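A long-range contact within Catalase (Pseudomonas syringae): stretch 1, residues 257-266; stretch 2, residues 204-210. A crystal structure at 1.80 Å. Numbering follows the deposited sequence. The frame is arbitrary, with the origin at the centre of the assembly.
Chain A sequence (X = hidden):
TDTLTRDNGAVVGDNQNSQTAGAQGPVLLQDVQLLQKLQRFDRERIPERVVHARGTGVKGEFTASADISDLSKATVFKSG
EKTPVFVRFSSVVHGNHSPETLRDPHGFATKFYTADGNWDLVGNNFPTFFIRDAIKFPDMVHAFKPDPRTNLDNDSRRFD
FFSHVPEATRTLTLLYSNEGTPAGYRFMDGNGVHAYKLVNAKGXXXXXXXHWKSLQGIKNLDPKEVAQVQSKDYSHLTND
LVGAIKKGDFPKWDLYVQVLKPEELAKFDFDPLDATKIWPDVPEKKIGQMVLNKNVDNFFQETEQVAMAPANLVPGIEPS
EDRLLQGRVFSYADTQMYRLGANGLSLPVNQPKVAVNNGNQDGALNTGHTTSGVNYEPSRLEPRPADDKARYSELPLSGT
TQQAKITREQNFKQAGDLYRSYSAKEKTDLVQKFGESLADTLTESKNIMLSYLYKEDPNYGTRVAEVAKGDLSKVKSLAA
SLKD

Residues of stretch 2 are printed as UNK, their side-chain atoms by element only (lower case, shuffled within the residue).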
# COMPACT_ATOMS: atom_id res chain seq x y z
N VAL A 257 -37.48 0.76 18.65
CA VAL A 257 -36.66 1.73 19.40
C VAL A 257 -37.09 1.82 20.87
O VAL A 257 -38.27 1.59 21.19
CB VAL A 257 -36.57 3.14 18.85
CG1 VAL A 257 -35.83 3.14 17.50
CG2 VAL A 257 -37.92 3.86 18.72
N GLN A 258 -36.12 2.08 21.77
CA GLN A 258 -36.34 2.34 23.18
C GLN A 258 -35.87 3.77 23.36
O GLN A 258 -34.82 4.13 22.79
CB GLN A 258 -35.57 1.47 24.21
CG GLN A 258 -36.16 0.08 24.36
CD GLN A 258 -35.21 -0.70 25.27
OE1 GLN A 258 -34.06 -0.89 24.84
NE2 GLN A 258 -35.66 -1.15 26.42
N VAL A 259 -36.68 4.63 23.96
CA VAL A 259 -36.38 6.06 23.98
C VAL A 259 -36.28 6.64 25.37
O VAL A 259 -37.19 6.32 26.15
CB VAL A 259 -37.55 6.81 23.24
CG1 VAL A 259 -37.40 8.31 23.15
CG2 VAL A 259 -37.73 6.27 21.83
N LEU A 260 -35.24 7.42 25.62
CA LEU A 260 -35.11 8.14 26.88
C LEU A 260 -34.69 9.58 26.60
O LEU A 260 -33.93 9.92 25.67
CB LEU A 260 -34.06 7.56 27.83
CG LEU A 260 -34.31 6.20 28.47
CD1 LEU A 260 -33.08 5.71 29.24
CD2 LEU A 260 -35.49 6.24 29.42
N LYS A 261 -35.27 10.53 27.37
CA LYS A 261 -34.88 11.92 27.30
C LYS A 261 -33.58 12.10 28.12
O LYS A 261 -33.29 11.42 29.10
CB LYS A 261 -35.98 12.79 27.93
CG LYS A 261 -37.35 12.67 27.32
CD LYS A 261 -38.27 13.76 27.85
CE LYS A 261 -39.62 13.18 28.25
NZ LYS A 261 -40.45 12.96 27.02
N PRO A 262 -32.78 13.10 27.76
CA PRO A 262 -31.52 13.45 28.38
C PRO A 262 -31.60 13.65 29.88
O PRO A 262 -30.81 13.12 30.67
CB PRO A 262 -31.05 14.74 27.65
CG PRO A 262 -31.68 14.51 26.29
CD PRO A 262 -33.06 13.96 26.59
N GLU A 263 -32.65 14.29 30.35
CA GLU A 263 -32.94 14.56 31.76
C GLU A 263 -33.36 13.35 32.58
O GLU A 263 -33.48 13.38 33.82
CB GLU A 263 -34.10 15.58 31.76
CG GLU A 263 -35.17 15.25 30.75
CD GLU A 263 -34.95 15.72 29.32
OE1 GLU A 263 -33.93 16.10 28.77
OE2 GLU A 263 -36.03 15.82 28.66
N GLU A 264 -33.61 12.20 31.94
CA GLU A 264 -33.98 10.99 32.63
C GLU A 264 -32.80 10.08 32.97
O GLU A 264 -32.99 9.21 33.80
CB GLU A 264 -34.90 10.14 31.73
CG GLU A 264 -36.08 10.92 31.15
CD GLU A 264 -37.06 9.91 30.57
OE1 GLU A 264 -37.84 9.41 31.43
OE2 GLU A 264 -37.07 9.63 29.35
N LEU A 265 -31.65 10.26 32.33
CA LEU A 265 -30.57 9.31 32.53
C LEU A 265 -30.03 9.17 33.94
O LEU A 265 -29.53 8.07 34.32
CB LEU A 265 -29.40 9.65 31.54
CG LEU A 265 -29.90 9.81 30.10
CD1 LEU A 265 -28.71 9.87 29.10
CD2 LEU A 265 -30.81 8.70 29.62
N ALA A 266 -30.02 10.30 34.67
CA ALA A 266 -29.41 10.25 35.99
C ALA A 266 -30.28 9.50 36.98
O ALA A 266 -29.78 9.10 38.04
CB ALA A 266 -29.14 11.68 36.48
N UNK A 204 -33.85 19.34 19.41
CA UNK A 204 -34.01 18.61 20.66
C UNK A 204 -33.50 17.17 20.48
O UNK A 204 -33.64 16.66 19.40
c UNK A 204 -35.46 18.52 21.11
o UNK A 204 -38.12 18.89 20.92
c UNK A 204 -36.01 19.94 21.29
c UNK A 204 -37.52 19.92 21.31
o UNK A 204 -38.12 20.96 21.72
N UNK A 205 -32.98 16.63 21.56
CA UNK A 205 -32.33 15.30 21.47
C UNK A 205 -33.04 14.25 22.27
O UNK A 205 -33.60 14.49 23.34
c UNK A 205 -30.25 14.53 22.75
c UNK A 205 -30.05 16.21 20.89
c UNK A 205 -30.92 15.66 22.04
N UNK A 206 -32.99 12.98 21.86
CA UNK A 206 -33.49 11.85 22.58
C UNK A 206 -32.41 10.73 22.44
O UNK A 206 -31.76 10.74 21.42
c UNK A 206 -36.01 12.08 22.40
c UNK A 206 -37.38 13.79 22.08
c UNK A 206 -37.01 11.95 23.29
n UNK A 206 -36.25 13.22 21.65
c UNK A 206 -34.80 11.24 22.11
n UNK A 206 -37.86 13.04 23.06
N UNK A 207 -32.27 9.93 23.50
CA UNK A 207 -31.32 8.82 23.41
C UNK A 207 -32.11 7.57 23.04
O UNK A 207 -33.11 7.22 23.68
c UNK A 207 -29.87 10.88 25.75
c UNK A 207 -29.56 9.76 24.96
c UNK A 207 -27.71 11.84 25.30
c UNK A 207 -30.57 8.65 24.75
c UNK A 207 -27.39 10.74 24.52
c UNK A 207 -28.33 9.73 24.34
c UNK A 207 -28.95 11.89 25.92
o UNK A 207 -26.82 12.87 25.49
N UNK A 208 -31.65 6.85 22.03
CA UNK A 208 -32.44 5.69 21.57
C UNK A 208 -31.60 4.44 21.39
O UNK A 208 -30.50 4.53 20.82
c UNK A 208 -33.01 6.09 20.17
c UNK A 208 -33.78 4.95 19.58
c UNK A 208 -33.91 7.33 20.24
N UNK A 209 -32.14 3.30 21.78
CA UNK A 209 -31.53 2.02 21.48
C UNK A 209 -32.33 1.37 20.33
O UNK A 209 -33.55 1.49 20.23
c UNK A 209 -30.35 1.54 23.60
c UNK A 209 -30.27 0.43 24.67
c UNK A 209 -31.53 1.14 22.70
n UNK A 209 -28.16 -0.36 25.71
c UNK A 209 -29.08 0.76 25.56
N UNK A 210 -31.65 0.69 19.41
CA UNK A 210 -32.27 0.02 18.27
C UNK A 210 -32.19 -1.50 18.40
O UNK A 210 -31.16 -2.06 18.81
c UNK A 210 -31.79 4.46 15.75
c UNK A 210 -31.51 0.35 16.97
c UNK A 210 -32.83 3.58 15.50
c UNK A 210 -30.66 3.99 16.41
c UNK A 210 -30.59 2.68 16.81
c UNK A 210 -32.73 2.26 15.88
c UNK A 210 -31.60 1.79 16.56

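Position 204 carries five side-chain atoms: three carbons in a row, the third bearing two oxygens. Two oxygens on a terminal carbon define a carboxylate after two methylenes; Gln would differ only by a nitrogen, and both end atoms are oxygen here. The nearest approach of the side chain to stretch 1 is 7.5 Å, from CB of position 204 to Pro262 CD. This is Glu204, outside the contact.

Position 205 has three carbons, the first carrying the other two, with no heteroatom; one terminal carbon touches the Pro262 ring. A beta-branched, all-carbon group of this size is valine, Val205. Its CG1 lies 3.8 Å from Pro262 CG, and its backbone O lies 3.3 Å from Pro262 CD, so the proline ring rests against both side chain and backbone.

Position 206 shows one carbon leading to a five-membered ring of three carbons and two nitrogens, an imidazole, with a ring carbon near Val259 CG1 and Lys261 CG, both oblique to the ring. The residue is His206. Its CD2 approaches Val259 CG1 at 3.7 Å and Lys261 CG at 4.1 Å.

Position 207 has one carbon, then a six-carbon ring bearing a single oxygen: a phenol. Leu265 CD1 sits over one ring face, 4.1 Å from the ring centroid and 29° off the normal, the geometry of a CH-pi contact, and Pro262 CG lies beside the ring. This is Tyr207. Its CD1 is 3.7 Å from Leu265 CD1, its CE1 3.8 Å from Pro262 CG. The OH is hydrogen-bonded elsewhere in the structure.

Position 208 again has three carbons, one carrying two, and nothing polar; its end carbons lie near Val257 and Val259. It is Val208. Its CG1 packs at 3.4 Å against Val257 CB, while its CG2 lies 4.3 Å from Val259 CG2.

Position 209 is an unbranched run of four carbons ending in nitrogen. Its CB is 3.9 Å from Gln258 OE1, but the end of the chain leads away from stretch 1. This identifies Lys209, whose NZ is hydrogen-bonded elsewhere.

Position 210 has one carbon and a six-carbon ring without oxygen; a ring carbon lies near Val257 CG1, obliquely placed. The pattern is Phe210, with CD1 3.6 Å from Val257 CG1.

The contact is an antiparallel strand pairing, with axes 4.6 Å apart at closest approach and N-to-C directions 157° apart. Two reciprocal pairs of hydrogen bonds fix the register. Tyr207 N donates to Leu260 O at 2.7 Å and Leu260 N to Tyr207 O at 2.9 Å; Lys209 N donates to Gln258 O at 3.0 Å and Gln258 N to Lys209 O at 3.1 Å. N-H...O angles of 153° to 165° confirm them. Between these pairs Val259 faces Val208 without such bonds. Alternation places Val257, Val259, Val208 and Phe210 on one face, and Gln258, Leu260, Tyr207 and Lys209 on the other. Beyond the strand, Lys261 N donates to Glu264 OE2 at 2.8 Å and Glu264 N to Lys261 O at 3.0 Å, bonds within the turn that brings Leu265 to the Tyr207 ring. Together the stretches bury 588 Å².

Stretch 2, residues 204-210: EVHYVKF
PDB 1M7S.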